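Long-range contacts in fructuronate-tagaturonate epimerase UxaE from Cohnella laeviribosi in complex with 1 glycerol (Cohnella laeviribosi, PDB 6IL9), which interconverts D-tagaturonate and D-fructuronate as an epimerase, most likely at an active site in its zinc-containing TIM barrel: residues Y41-G46 with D60-C65; H17-S22 with M33-G38; E25-R30 with S47-D52; P80-Q85 with A145-G150. One frame throughout, in Å; residues are numbered along the deposited sequence.

Contact 1: Y41-G46 with D60-C65; sequences YLVAEG and DGVKLC
Y41 and L64 meet at one end of this strand pair: L64 CD1 rests on Y41 CB at 3.5 Å, while L64 CD2 lies over one face of the Y41 ring, toward its rim. C65 O sits at the edge of that ring, near its plane. On the same sheet face, V43 CG1 presses against V62 CG1 at 3.5 Å, tighter than usual for two methyls; both carbons are anti to their backbone N (chi1 180° and 171°). V62 CG2 touches the carboxylate of E45, 3.5 Å from OE1. The opposite face carries L42 beside C65, CB to CB 4.0 Å, and A44 beside K63. Two pairs of backbone bonds hold the register of 39-45 and 62-66, neighbouring strands of the five-stranded antiparallel sheet: L42 N to C65 O and C65 N to L42 O, both 2.8 Å, then A44 N to K63 O and K63 N to A44 O, both 2.9 Å. Further out, I7 of helix 2-12 covers Y41 and L64, and L54 covers L42 and C65. K63 NZ, its chain bent, bonds to the carbonyls of Y51 and L54, which at and just past the C-terminal end of helix 49-53 probably hold its positive charge.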
loop_
_atom_site.group_PDB
_atom_site.type_symbol
_atom_site.label_atom_id
_atom_site.label_comp_id
_atom_site.label_asym_id
_atom_site.label_seq_id
_atom_site.Cartn_x
_atom_site.Cartn_y
_atom_site.Cartn_z
ATOM N N TYR A 41 -3.739 -20.842 14.416
ATOM C CA TYR A 41 -3.770 -22.131 13.724
ATOM C C TYR A 41 -5.084 -22.300 12.976
ATOM O O TYR A 41 -6.104 -21.713 13.336
ATOM C CB TYR A 41 -3.645 -23.323 14.687
ATOM C CG TYR A 41 -2.382 -23.374 15.507
ATOM C CD1 TYR A 41 -1.243 -24.008 15.024
ATOM C CD2 TYR A 41 -2.340 -22.821 16.781
ATOM C CE1 TYR A 41 -0.079 -24.063 15.783
ATOM C CE2 TYR A 41 -1.194 -22.865 17.539
ATOM C CZ TYR A 41 -0.068 -23.494 17.043
ATOM O OH TYR A 41 1.071 -23.533 17.815
ATOM N N LEU A 42 -5.051 -23.145 11.937
ATOM C CA LEU A 42 -6.256 -23.728 11.356
ATOM C C LEU A 42 -6.549 -25.051 12.048
ATOM O O LEU A 42 -5.626 -25.805 12.371
ATOM C CB LEU A 42 -6.099 -23.994 9.857
ATOM C CG LEU A 42 -5.860 -22.897 8.836
ATOM C CD1 LEU A 42 -5.846 -23.528 7.443
ATOM C CD2 LEU A 42 -6.938 -21.835 8.951
ATOM N N VAL A 43 -7.831 -25.332 12.259
ATOM C CA VAL A 43 -8.302 -26.611 12.793
ATOM C C VAL A 43 -9.292 -27.186 11.796
ATOM O O VAL A 43 -10.338 -26.577 11.536
ATOM C CB VAL A 43 -8.956 -26.462 14.178
ATOM C CG1 VAL A 43 -9.432 -27.814 14.688
ATOM C CG2 VAL A 43 -7.995 -25.825 15.170
ATOM N N ALA A 44 -8.980 -28.362 11.257
ATOM C CA ALA A 44 -9.829 -29.037 10.287
ATOM C C ALA A 44 -10.416 -30.307 10.897
ATOM O O ALA A 44 -9.785 -30.961 11.733
ATOM C CB ALA A 44 -9.038 -29.375 9.022
ATOM N N GLU A 45 -11.637 -30.641 10.485
ATOM C CA GLU A 45 -12.303 -31.844 10.969
ATOM C C GLU A 45 -13.365 -32.262 9.962
ATOM O O GLU A 45 -14.035 -31.414 9.372
ATOM C CB GLU A 45 -12.931 -31.615 12.348
ATOM C CG GLU A 45 -13.473 -32.875 13.010
ATOM C CD GLU A 45 -13.963 -32.617 14.422
ATOM O OE1 GLU A 45 -13.978 -33.572 15.232
ATOM O OE2 GLU A 45 -14.325 -31.457 14.723
ATOM N N GLY A 46 -13.519 -33.571 9.778
ATOM C CA GLY A 46 -14.439 -34.089 8.782
ATOM C C GLY A 46 -13.715 -34.563 7.540
ATOM O O GLY A 46 -12.936 -33.813 6.946
ATOM N N ASP A 60 -7.418 -37.127 17.645
ATOM C CA ASP A 60 -8.856 -37.408 17.443
ATOM C C ASP A 60 -9.031 -37.543 15.927
ATOM O O ASP A 60 -8.196 -38.182 15.267
ATOM C CB ASP A 60 -9.753 -36.357 18.092
ATOM C CG ASP A 60 -9.477 -36.174 19.572
ATOM O OD1 ASP A 60 -8.300 -35.979 19.946
ATOM O OD2 ASP A 60 -10.443 -36.217 20.363
ATOM N N GLY A 61 -10.079 -36.969 15.349
ATOM C CA GLY A 61 -10.157 -36.831 13.907
ATOM C C GLY A 61 -9.969 -35.376 13.524
ATOM O O GLY A 61 -10.662 -34.856 12.644
ATOM N N VAL A 62 -9.026 -34.714 14.192
ATOM C CA VAL A 62 -8.844 -33.269 14.114
ATOM C C VAL A 62 -7.413 -32.987 13.674
ATOM O O VAL A 62 -6.469 -33.596 14.189
ATOM C CB VAL A 62 -9.143 -32.597 15.467
ATOM C CG1 VAL A 62 -8.747 -31.147 15.438
ATOM C CG2 VAL A 62 -10.612 -32.746 15.822
ATOM N N LYS A 63 -7.253 -32.064 12.726
ATOM C CA LYS A 63 -5.946 -31.688 12.206
ATOM C C LYS A 63 -5.655 -30.244 12.588
ATOM O O LYS A 63 -6.455 -29.351 12.296
ATOM C CB LYS A 63 -5.883 -31.862 10.684
ATOM C CG LYS A 63 -4.494 -31.688 10.116
ATOM C CD LYS A 63 -4.465 -31.848 8.595
ATOM C CE LYS A 63 -4.615 -33.312 8.192
ATOM N NZ LYS A 63 -4.220 -33.543 6.777
ATOM N N LEU A 64 -4.519 -30.029 13.255
ATOM C CA LEU A 64 -4.055 -28.709 13.666
ATOM C C LEU A 64 -2.968 -28.244 12.705
ATOM O O LEU A 64 -1.927 -28.897 12.580
ATOM C CB LEU A 64 -3.515 -28.755 15.092
ATOM C CG LEU A 64 -3.023 -27.432 15.673
ATOM C CD1 LEU A 64 -4.225 -26.549 15.948
ATOM C CD2 LEU A 64 -2.224 -27.679 16.947
ATOM N N CYS A 65 -3.189 -27.101 12.052
ATOM C CA CYS A 65 -2.350 -26.667 10.944
ATOM C C CYS A 65 -1.798 -25.275 11.189
ATOM O O CYS A 65 -2.524 -24.375 11.625
ATOM C CB CYS A 65 -3.127 -26.642 9.617
ATOM S SG CYS A 65 -4.145 -28.095 9.317
#

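Contact 2: H17-S22 with M33-G38; sequences HVYPRS and MIKAEG
H17 opens the pairing by lending its carbonyl oxygen to K35: K35 N lies 3.0 Å from H17 O, and I34 CA approaches the same oxygen at 3.2 Å as a CA-H...O contact. V18 faces I34 in a non-hydrogen-bonded pair, their CG2 methyls 4.1 Å apart. Y19 continues the backbone pairing with a nearly straight bond (170°) from its N to M33 O at 3.0 Å. Its ring is central to the side-chain contact. CG lies anti to the carbonyl carbon, beside the backbone N (chi1 -70°), and the ring has M33 O and I34 O at its edge, near its plane; M33 CG packs on Y19 CD2 at 3.8 Å, and M33 SD lies obliquely off the ring in a Met-aromatic contact. Y19 OH reaches K35 CD at 3.4 Å, yet its hydrogen bond is to E469, which also takes K35 NZ in a salt bridge. After Y19 the chain turns through P20 and R21, and S22 N bonds back to Y19 O. S22 OG has two bonds: it donates to Y19 O at 2.7 Å and accepts from M33 N at 2.8 Å, so a hydroxyl does the work of a strand carbonyl where the strand 17-26 is interrupted. This is the open end of the 17-26/29-36 beta hairpin, at the edge of the antiparallel sheet. L11 and I7 of helix 2-12 pack on V18 and I34, strand 39-45 flanks M33 and I34, and from helix 135-149 Q148 meets Y19 and M33, and F147 also meets M33.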
loop_
_atom_site.group_PDB
_atom_site.type_symbol
_atom_site.label_atom_id
_atom_site.label_comp_id
_atom_site.label_asym_id
_atom_site.label_seq_id
_atom_site.Cartn_x
_atom_site.Cartn_y
_atom_site.Cartn_z
ATOM N N HIS A 17 -9.170 -19.880 22.272
ATOM C CA HIS A 17 -9.872 -18.839 21.535
ATOM C C HIS A 17 -10.175 -19.281 20.107
ATOM O O HIS A 17 -9.273 -19.683 19.364
ATOM C CB HIS A 17 -9.051 -17.550 21.509
ATOM C CG HIS A 17 -9.760 -16.418 20.836
ATOM N ND1 HIS A 17 -10.896 -15.836 21.358
ATOM C CD2 HIS A 17 -9.522 -15.790 19.659
ATOM C CE1 HIS A 17 -11.315 -14.884 20.542
ATOM N NE2 HIS A 17 -10.498 -14.835 19.505
ATOM N N VAL A 18 -11.445 -19.185 19.717
ATOM C CA VAL A 18 -11.900 -19.476 18.361
ATOM C C VAL A 18 -12.328 -18.164 17.728
ATOM O O VAL A 18 -13.067 -17.387 18.343
ATOM C CB VAL A 18 -13.072 -20.476 18.349
ATOM C CG1 VAL A 18 -13.556 -20.710 16.928
ATOM C CG2 VAL A 18 -12.656 -21.784 18.987
ATOM N N TYR A 19 -11.864 -17.916 16.513
ATOM C CA TYR A 19 -12.276 -16.712 15.813
ATOM C C TYR A 19 -13.668 -16.950 15.242
ATOM O O TYR A 19 -13.834 -17.834 14.399
ATOM C CB TYR A 19 -11.272 -16.354 14.726
ATOM C CG TYR A 19 -9.951 -15.874 15.304
ATOM C CD1 TYR A 19 -9.825 -14.589 15.820
ATOM C CD2 TYR A 19 -8.843 -16.713 15.358
ATOM C CE1 TYR A 19 -8.617 -14.146 16.367
ATOM C CE2 TYR A 19 -7.632 -16.281 15.891
ATOM C CZ TYR A 19 -7.526 -14.997 16.395
ATOM O OH TYR A 19 -6.330 -14.564 16.928
ATOM N N PRO A 20 -14.691 -16.225 15.704
ATOM C CA PRO A 20 -16.064 -16.681 15.453
ATOM C C PRO A 20 -16.466 -16.605 13.996
ATOM O O PRO A 20 -17.298 -17.410 13.556
ATOM C CB PRO A 20 -16.907 -15.748 16.334
ATOM C CG PRO A 20 -16.077 -14.523 16.492
ATOM C CD PRO A 20 -14.644 -14.993 16.507
ATOM N N ARG A 21 -15.883 -15.693 13.221
ATOM C CA ARG A 21 -16.228 -15.570 11.813
ATOM C C ARG A 21 -15.386 -16.467 10.912
ATOM O O ARG A 21 -15.529 -16.398 9.685
ATOM C CB ARG A 21 -16.088 -14.108 11.372
ATOM C CG ARG A 21 -17.027 -13.137 12.084
ATOM C CD ARG A 21 -16.739 -11.705 11.632
ATOM N NE ARG A 21 -17.609 -10.700 12.244
ATOM C CZ ARG A 21 -18.647 -10.125 11.634
ATOM N NH1 ARG A 21 -18.973 -10.456 10.389
ATOM N NH2 ARG A 21 -19.364 -9.212 12.273
ATOM N N SER A 22 -14.535 -17.329 11.481
ATOM C CA SER A 22 -13.603 -18.125 10.696
ATOM C C SER A 22 -14.135 -19.501 10.321
ATOM O O SER A 22 -13.413 -20.265 9.672
ATOM C CB SER A 22 -12.278 -18.303 11.459
ATOM O OG SER A 22 -12.456 -19.194 12.557
ATOM N N MET A 33 -10.373 -21.117 12.510
ATOM C CA MET A 33 -9.109 -20.574 12.988
ATOM C C MET A 33 -9.182 -20.351 14.494
ATOM O O MET A 33 -10.225 -19.956 15.028
ATOM C CB MET A 33 -8.769 -19.250 12.287
ATOM C CG MET A 33 -7.351 -18.765 12.534
ATOM S SD MET A 33 -6.887 -17.281 11.572
ATOM C CE MET A 33 -7.485 -17.905 9.950
ATOM N N ILE A 34 -8.065 -20.614 15.173
ATOM C CA ILE A 34 -7.959 -20.482 16.612
ATOM C C ILE A 34 -6.675 -19.736 16.933
ATOM O O ILE A 34 -5.823 -19.511 16.072
ATOM C CB ILE A 34 -7.960 -21.852 17.327
ATOM C CG1 ILE A 34 -6.708 -22.640 16.930
ATOM C CG2 ILE A 34 -9.224 -22.631 16.995
ATOM C CD1 ILE A 34 -6.425 -23.846 17.828
ATOM N N LYS A 35 -6.529 -19.378 18.204
ATOM C CA LYS A 35 -5.265 -18.851 18.693
ATOM C C LYS A 35 -4.919 -19.565 19.986
ATOM O O LYS A 35 -5.746 -19.616 20.899
ATOM C CB LYS A 35 -5.330 -17.344 18.925
ATOM C CG LYS A 35 -3.976 -16.761 19.308
ATOM C CD LYS A 35 -4.030 -15.253 19.309
ATOM C CE LYS A 35 -2.676 -14.643 19.625
ATOM N NZ LYS A 35 -2.840 -13.162 19.717
ATOM N N ALA A 36 -3.711 -20.131 20.051
ATOM C CA ALA A 36 -3.237 -20.809 21.254
ATOM C C ALA A 36 -1.772 -20.481 21.497
ATOM O O ALA A 36 -0.954 -20.581 20.581
ATOM C CB ALA A 36 -3.418 -22.326 21.142
ATOM N N GLU A 37 -1.449 -20.110 22.737
ATOM C CA GLU A 37 -0.069 -19.826 23.142
ATOM C C GLU A 37 0.576 -18.800 22.216
ATOM O O GLU A 37 1.713 -18.961 21.773
ATOM C CB GLU A 37 0.767 -21.106 23.197
ATOM C CG GLU A 37 0.461 -21.983 24.393
ATOM C CD GLU A 37 -0.860 -22.690 24.243
ATOM O OE1 GLU A 37 -1.837 -22.272 24.900
ATOM O OE2 GLU A 37 -0.931 -23.644 23.441
ATOM N N GLY A 38 -0.174 -17.750 21.900
ATOM C CA GLY A 38 0.349 -16.644 21.120
ATOM C C GLY A 38 0.475 -16.890 19.635
ATOM O O GLY A 38 1.052 -16.050 18.935
#

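Contact 3: E25-R30 with S47-D52; sequences ESEGTR and SGKLYD
T29 and Y51 make the central polar link: T29 OG1 accepts from Y51 N at 3.2 Å, bent to 146°, and donates to G46 O. One hydroxyl thus ties the Y51 amide in the first helical turn to the carbonyl of G46, just past strand 39-45. T29 OG1 also lies close against the glycine backbone at the N-cap, 3.4 Å from G48 CA. At the turn, E27 faces K49 in a salt bridge; the 2.5 Å from K49 NZ to E27 OE1 is doubtfully short, and the bond from NZ to OE2 is weak. The strands are joined by a type II' turn, S26 to T29, in which S26 N bonds to T29 O at 3.0 Å and T29 N to S26 O. S26 OG is taken up by H78 and Y51 OH by E58. Beside these bonds, L50 CD2 touches S26 CB at 3.6 Å and L50 CB lies 3.8 Å from T29 CB. Helix 49-53 is therefore laid against the hairpin tip, with L50 directed between it and V74 and H78 of helix 69-78, and F79 following that helix.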
loop_
_atom_site.group_PDB
_atom_site.type_symbol
_atom_site.label_atom_id
_atom_site.label_comp_id
_atom_site.label_asym_id
_atom_site.label_seq_id
_atom_site.Cartn_x
_atom_site.Cartn_y
_atom_site.Cartn_z
ATOM N N GLU A 25 -16.565 -24.313 5.433
ATOM C CA GLU A 25 -16.815 -25.711 5.124
ATOM C C GLU A 25 -16.621 -25.939 3.632
ATOM O O GLU A 25 -17.085 -25.139 2.817
ATOM C CB GLU A 25 -18.235 -26.105 5.541
ATOM C CG GLU A 25 -18.687 -27.468 5.062
ATOM C CD GLU A 25 -19.661 -28.109 6.030
ATOM O OE1 GLU A 25 -19.716 -29.361 6.086
ATOM O OE2 GLU A 25 -20.370 -27.351 6.734
ATOM N N SER A 26 -15.926 -27.019 3.286
ATOM C CA SER A 26 -15.753 -27.435 1.895
ATOM C C SER A 26 -15.999 -28.934 1.821
ATOM O O SER A 26 -15.182 -29.720 2.312
ATOM C CB SER A 26 -14.360 -27.085 1.369
ATOM O OG SER A 26 -14.176 -27.571 0.046
ATOM N N GLU A 27 -17.111 -29.322 1.198
ATOM C CA GLU A 27 -17.546 -30.723 1.115
ATOM C C GLU A 27 -17.715 -31.211 2.554
ATOM O O GLU A 27 -18.386 -30.533 3.349
ATOM C CB GLU A 27 -16.579 -31.524 0.252
ATOM C CG GLU A 27 -16.636 -31.169 -1.227
ATOM C CD GLU A 27 -15.601 -31.917 -2.049
ATOM O OE1 GLU A 27 -14.413 -31.914 -1.657
ATOM O OE2 GLU A 27 -15.974 -32.507 -3.087
ATOM N N GLY A 28 -17.128 -32.336 2.941
ATOM C CA GLY A 28 -17.318 -32.832 4.287
ATOM C C GLY A 28 -16.332 -32.341 5.324
ATOM O O GLY A 28 -16.332 -32.857 6.445
ATOM N N THR A 29 -15.493 -31.360 4.998
ATOM C CA THR A 29 -14.470 -30.869 5.912
ATOM C C THR A 29 -14.864 -29.508 6.468
ATOM O O THR A 29 -15.138 -28.579 5.703
ATOM C CB THR A 29 -13.108 -30.762 5.222
ATOM O OG1 THR A 29 -12.752 -32.027 4.653
ATOM C CG2 THR A 29 -12.032 -30.337 6.229
ATOM N N ARG A 30 -14.872 -29.398 7.795
ATOM C CA ARG A 30 -15.074 -28.140 8.500
ATOM C C ARG A 30 -13.722 -27.566 8.905
ATOM O O ARG A 30 -12.830 -28.305 9.325
ATOM C CB ARG A 30 -15.938 -28.348 9.741
ATOM C CG ARG A 30 -17.429 -28.301 9.487
ATOM C CD ARG A 30 -18.174 -29.111 10.535
ATOM N NE ARG A 30 -17.815 -30.526 10.471
ATOM C CZ ARG A 30 -17.262 -31.209 11.469
ATOM N NH1 ARG A 30 -16.999 -30.614 12.626
ATOM N NH2 ARG A 30 -16.975 -32.496 11.309
ATOM N N SER A 47 -13.954 -35.809 7.138
ATOM C CA SER A 47 -13.227 -36.378 6.013
ATOM C C SER A 47 -13.537 -35.617 4.729
ATOM O O SER A 47 -14.669 -35.183 4.502
ATOM C CB SER A 47 -13.583 -37.856 5.847
ATOM O OG SER A 47 -12.852 -38.430 4.780
ATOM N N GLY A 48 -12.524 -35.449 3.893
ATOM C CA GLY A 48 -12.701 -34.740 2.641
ATOM C C GLY A 48 -11.375 -34.320 2.061
ATOM O O GLY A 48 -10.331 -34.390 2.709
ATOM N N LYS A 49 -11.432 -33.873 0.800
ATOM C CA LYS A 49 -10.210 -33.470 0.112
ATOM C C LYS A 49 -9.563 -32.270 0.785
ATOM O O LYS A 49 -8.336 -32.140 0.767
ATOM C CB LYS A 49 -10.492 -33.155 -1.358
ATOM C CG LYS A 49 -10.691 -34.388 -2.239
ATOM C CD LYS A 49 -10.788 -34.016 -3.715
ATOM C CE LYS A 49 -11.891 -32.996 -3.963
ATOM N NZ LYS A 49 -13.186 -33.391 -3.331
ATOM N N LEU A 50 -10.365 -31.379 1.371
ATOM C CA LEU A 50 -9.788 -30.259 2.106
ATOM C C LEU A 50 -8.996 -30.759 3.309
ATOM O O LEU A 50 -7.852 -30.348 3.525
ATOM C CB LEU A 50 -10.886 -29.284 2.532
ATOM C CG LEU A 50 -10.450 -28.134 3.445
ATOM C CD1 LEU A 50 -9.269 -27.379 2.844
ATOM C CD2 LEU A 50 -11.617 -27.192 3.723
ATOM N N TYR A 51 -9.587 -31.670 4.094
ATOM C CA TYR A 51 -8.869 -32.246 5.231
ATOM C C TYR A 51 -7.573 -32.916 4.789
ATOM O O TYR A 51 -6.538 -32.791 5.455
ATOM C CB TYR A 51 -9.765 -33.247 5.969
ATOM C CG TYR A 51 -9.160 -33.825 7.243
ATOM C CD1 TYR A 51 -8.248 -34.883 7.198
ATOM C CD2 TYR A 51 -9.506 -33.314 8.490
ATOM C CE1 TYR A 51 -7.697 -35.409 8.358
ATOM C CE2 TYR A 51 -8.963 -33.839 9.655
ATOM C CZ TYR A 51 -8.060 -34.883 9.581
ATOM O OH TYR A 51 -7.521 -35.398 10.739
ATOM N N ASP A 52 -7.611 -33.638 3.666
ATOM C CA ASP A 52 -6.446 -34.409 3.243
ATOM C C ASP A 52 -5.322 -33.504 2.767
ATOM O O ASP A 52 -4.141 -33.814 2.970
ATOM C CB ASP A 52 -6.840 -35.388 2.136
ATOM C CG ASP A 52 -7.917 -36.357 2.571
ATOM O OD1 ASP A 52 -7.967 -36.700 3.769
ATOM O OD2 ASP A 52 -8.713 -36.784 1.710
#

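Contact 4: P80-Q85 with A145-G150; sequences PFTVPQ and AVFQEG
T82 and V146 mark the closest backbone approach, their CA atoms 6.4 Å apart, where the 3-10 segment 80-82 passes the last turn of a helix; no hydrogen bond crosses between them. V146 CG2 packs between the two segments, 4.0 Å from T82 CA and 4.1 Å from F81 CD1. F81 holds CG in the crowded position between its backbone N and carbonyl carbon (chi1 75°), and its ring brings CE1 to V146 O, 3.6 Å away at the ring edge and near its plane, consistent with a weak CH...O contact. The far end of the ring, CZ, lies 4.0 Å from F147 CD1. T82 CG2 reaches the same F147 CD1 at 4.1 Å, coming in at the edge of that ring, and also lies over one face of the F81 ring, toward its rim. The helix, 135-149, is the second of two between strands 117-124 and 156-162 of the eight-stranded TIM barrel, while 80-85 belongs to the connection leading from helix 69-78 to the first barrel strand, 93-96. G150, with positive phi, is the first residue to leave helical angles, in a Schellman motif, its N bonding to F147 O at 3.2 Å. The polar groups of T82 are satisfied outside this patch, OG1 by F79 O and N76, and the carbonyl by Y155 OH. H24 meets the rings of both F81 and F147, while F79 stacks edge-to-face with F147.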
loop_
_atom_site.group_PDB
_atom_site.type_symbol
_atom_site.label_atom_id
_atom_site.label_comp_id
_atom_site.label_asym_id
_atom_site.label_seq_id
_atom_site.Cartn_x
_atom_site.Cartn_y
_atom_site.Cartn_z
ATOM N N PRO A 80 -12.581 -19.625 -2.985
ATOM C CA PRO A 80 -12.151 -18.580 -3.926
ATOM C C PRO A 80 -12.101 -17.178 -3.331
ATOM O O PRO A 80 -11.309 -16.356 -3.808
ATOM C CB PRO A 80 -13.193 -18.688 -5.050
ATOM C CG PRO A 80 -13.612 -20.140 -5.005
ATOM C CD PRO A 80 -13.637 -20.488 -3.548
ATOM N N PHE A 81 -12.909 -16.869 -2.309
ATOM C CA PHE A 81 -12.851 -15.519 -1.750
ATOM C C PHE A 81 -11.510 -15.214 -1.085
ATOM O O PHE A 81 -11.231 -14.039 -0.815
ATOM C CB PHE A 81 -14.000 -15.285 -0.757
ATOM C CG PHE A 81 -13.813 -15.961 0.575
ATOM C CD1 PHE A 81 -13.222 -15.285 1.642
ATOM C CD2 PHE A 81 -14.240 -17.265 0.769
ATOM C CE1 PHE A 81 -13.051 -15.901 2.866
ATOM C CE2 PHE A 81 -14.066 -17.895 1.995
ATOM C CZ PHE A 81 -13.476 -17.214 3.047
ATOM N N THR A 82 -10.672 -16.222 -0.833
ATOM C CA THR A 82 -9.333 -16.002 -0.286
ATOM C C THR A 82 -8.286 -15.710 -1.354
ATOM O O THR A 82 -7.113 -15.515 -1.011
ATOM C CB THR A 82 -8.873 -17.210 0.551
ATOM O OG1 THR A 82 -8.738 -18.366 -0.291
ATOM C CG2 THR A 82 -9.869 -17.501 1.662
ATOM N N VAL A 83 -8.674 -15.675 -2.622
ATOM C CA VAL A 83 -7.770 -15.405 -3.741
ATOM C C VAL A 83 -7.909 -13.937 -4.119
ATOM O O VAL A 83 -9.044 -13.464 -4.270
ATOM C CB VAL A 83 -8.105 -16.298 -4.950
ATOM C CG1 VAL A 83 -7.189 -15.977 -6.127
ATOM C CG2 VAL A 83 -8.033 -17.771 -4.553
ATOM N N PRO A 84 -6.818 -13.192 -4.287
ATOM C CA PRO A 84 -6.948 -11.776 -4.664
ATOM C C PRO A 84 -7.686 -11.627 -5.986
ATOM O O PRO A 84 -7.577 -12.475 -6.873
ATOM C CB PRO A 84 -5.498 -11.296 -4.786
ATOM C CG PRO A 84 -4.670 -12.318 -4.053
ATOM C CD PRO A 84 -5.409 -13.615 -4.190
ATOM N N GLN A 85 -8.423 -10.520 -6.120
ATOM C CA GLN A 85 -9.129 -10.201 -7.354
ATOM C C GLN A 85 -8.885 -8.754 -7.757
ATOM O O GLN A 85 -8.648 -7.880 -6.918
ATOM C CB GLN A 85 -10.637 -10.436 -7.219
ATOM C CG GLN A 85 -11.335 -9.430 -6.323
ATOM C CD GLN A 85 -12.838 -9.452 -6.507
ATOM O OE1 GLN A 85 -13.536 -10.261 -5.894
ATOM N NE2 GLN A 85 -13.344 -8.570 -7.366
ATOM N N ALA A 145 -6.344 -13.324 6.578
ATOM C CA ALA A 145 -7.153 -12.300 7.225
ATOM C C ALA A 145 -8.608 -12.374 6.779
ATOM O O ALA A 145 -9.521 -12.306 7.610
ATOM C CB ALA A 145 -6.577 -10.918 6.933
ATOM N N VAL A 146 -8.855 -12.485 5.469
ATOM C CA VAL A 146 -10.258 -12.517 5.049
ATOM C C VAL A 146 -10.905 -13.826 5.474
ATOM O O VAL A 146 -12.112 -13.872 5.725
ATOM C CB VAL A 146 -10.430 -12.280 3.534
ATOM C CG1 VAL A 146 -9.929 -10.900 3.152
ATOM C CG2 VAL A 146 -9.748 -13.373 2.710
ATOM N N PHE A 147 -10.123 -14.904 5.574
ATOM C CA PHE A 147 -10.665 -16.162 6.081
ATOM C C PHE A 147 -11.031 -16.034 7.557
ATOM O O PHE A 147 -12.136 -16.407 7.969
ATOM C CB PHE A 147 -9.651 -17.289 5.855
ATOM C CG PHE A 147 -10.180 -18.675 6.158
ATOM C CD1 PHE A 147 -10.899 -19.386 5.208
ATOM C CD2 PHE A 147 -9.930 -19.265 7.385
ATOM C CE1 PHE A 147 -11.379 -20.661 5.488
ATOM C CE2 PHE A 147 -10.410 -20.541 7.672
ATOM C CZ PHE A 147 -11.129 -21.236 6.718
ATOM N N GLN A 148 -10.120 -15.478 8.358
ATOM C CA GLN A 148 -10.375 -15.284 9.782
ATOM C C GLN A 148 -11.643 -14.481 10.029
ATOM O O GLN A 148 -12.419 -14.795 10.942
ATOM C CB GLN A 148 -9.189 -14.580 10.426
ATOM C CG GLN A 148 -9.388 -14.280 11.901
ATOM C CD GLN A 148 -8.195 -13.575 12.504
ATOM O OE1 GLN A 148 -7.047 -13.927 12.228
ATOM N NE2 GLN A 148 -8.459 -12.581 13.333
ATOM N N GLU A 149 -11.862 -13.433 9.240
ATOM C CA GLU A 149 -12.976 -12.520 9.427
ATOM C C GLU A 149 -14.195 -12.874 8.594
ATOM O O GLU A 149 -15.198 -12.150 8.659
ATOM C CB GLU A 149 -12.539 -11.090 9.091
ATOM C CG GLU A 149 -11.438 -10.563 9.975
ATOM C CD GLU A 149 -11.891 -10.371 11.410
ATOM O OE1 GLU A 149 -13.091 -10.080 11.626
ATOM O OE2 GLU A 149 -11.046 -10.521 12.314
ATOM N N GLY A 150 -14.136 -13.952 7.819
ATOM C CA GLY A 150 -15.264 -14.339 6.991
ATOM C C GLY A 150 -15.680 -13.248 6.032
ATOM O O GLY A 150 -16.880 -13.000 5.850
#

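Overall arrangement
From the N terminus, contact 2 closes first, joining 17-22 to 33-38 across the hairpin of strands 17-26 and 29-36. Contact 3 starts within that span, at the hairpin tip, and closes beyond it at 47-52, so the two cross. Contact 1 opens at 41-46, after contact 2 has closed, and shuts at 60-65, crossing contact 3 in turn. Contacts 1 and 2 are neighbours through adjoining strands 29-36 and 39-45. These three tie together four of the five strands of the antiparallel sheet and helix 49-53. Contact 4 follows in series, spanning 80-85 to 145-150; its helix touches both contact 2 and contact 1, through Q148 and F147, bringing the sheet against the TIM barrel.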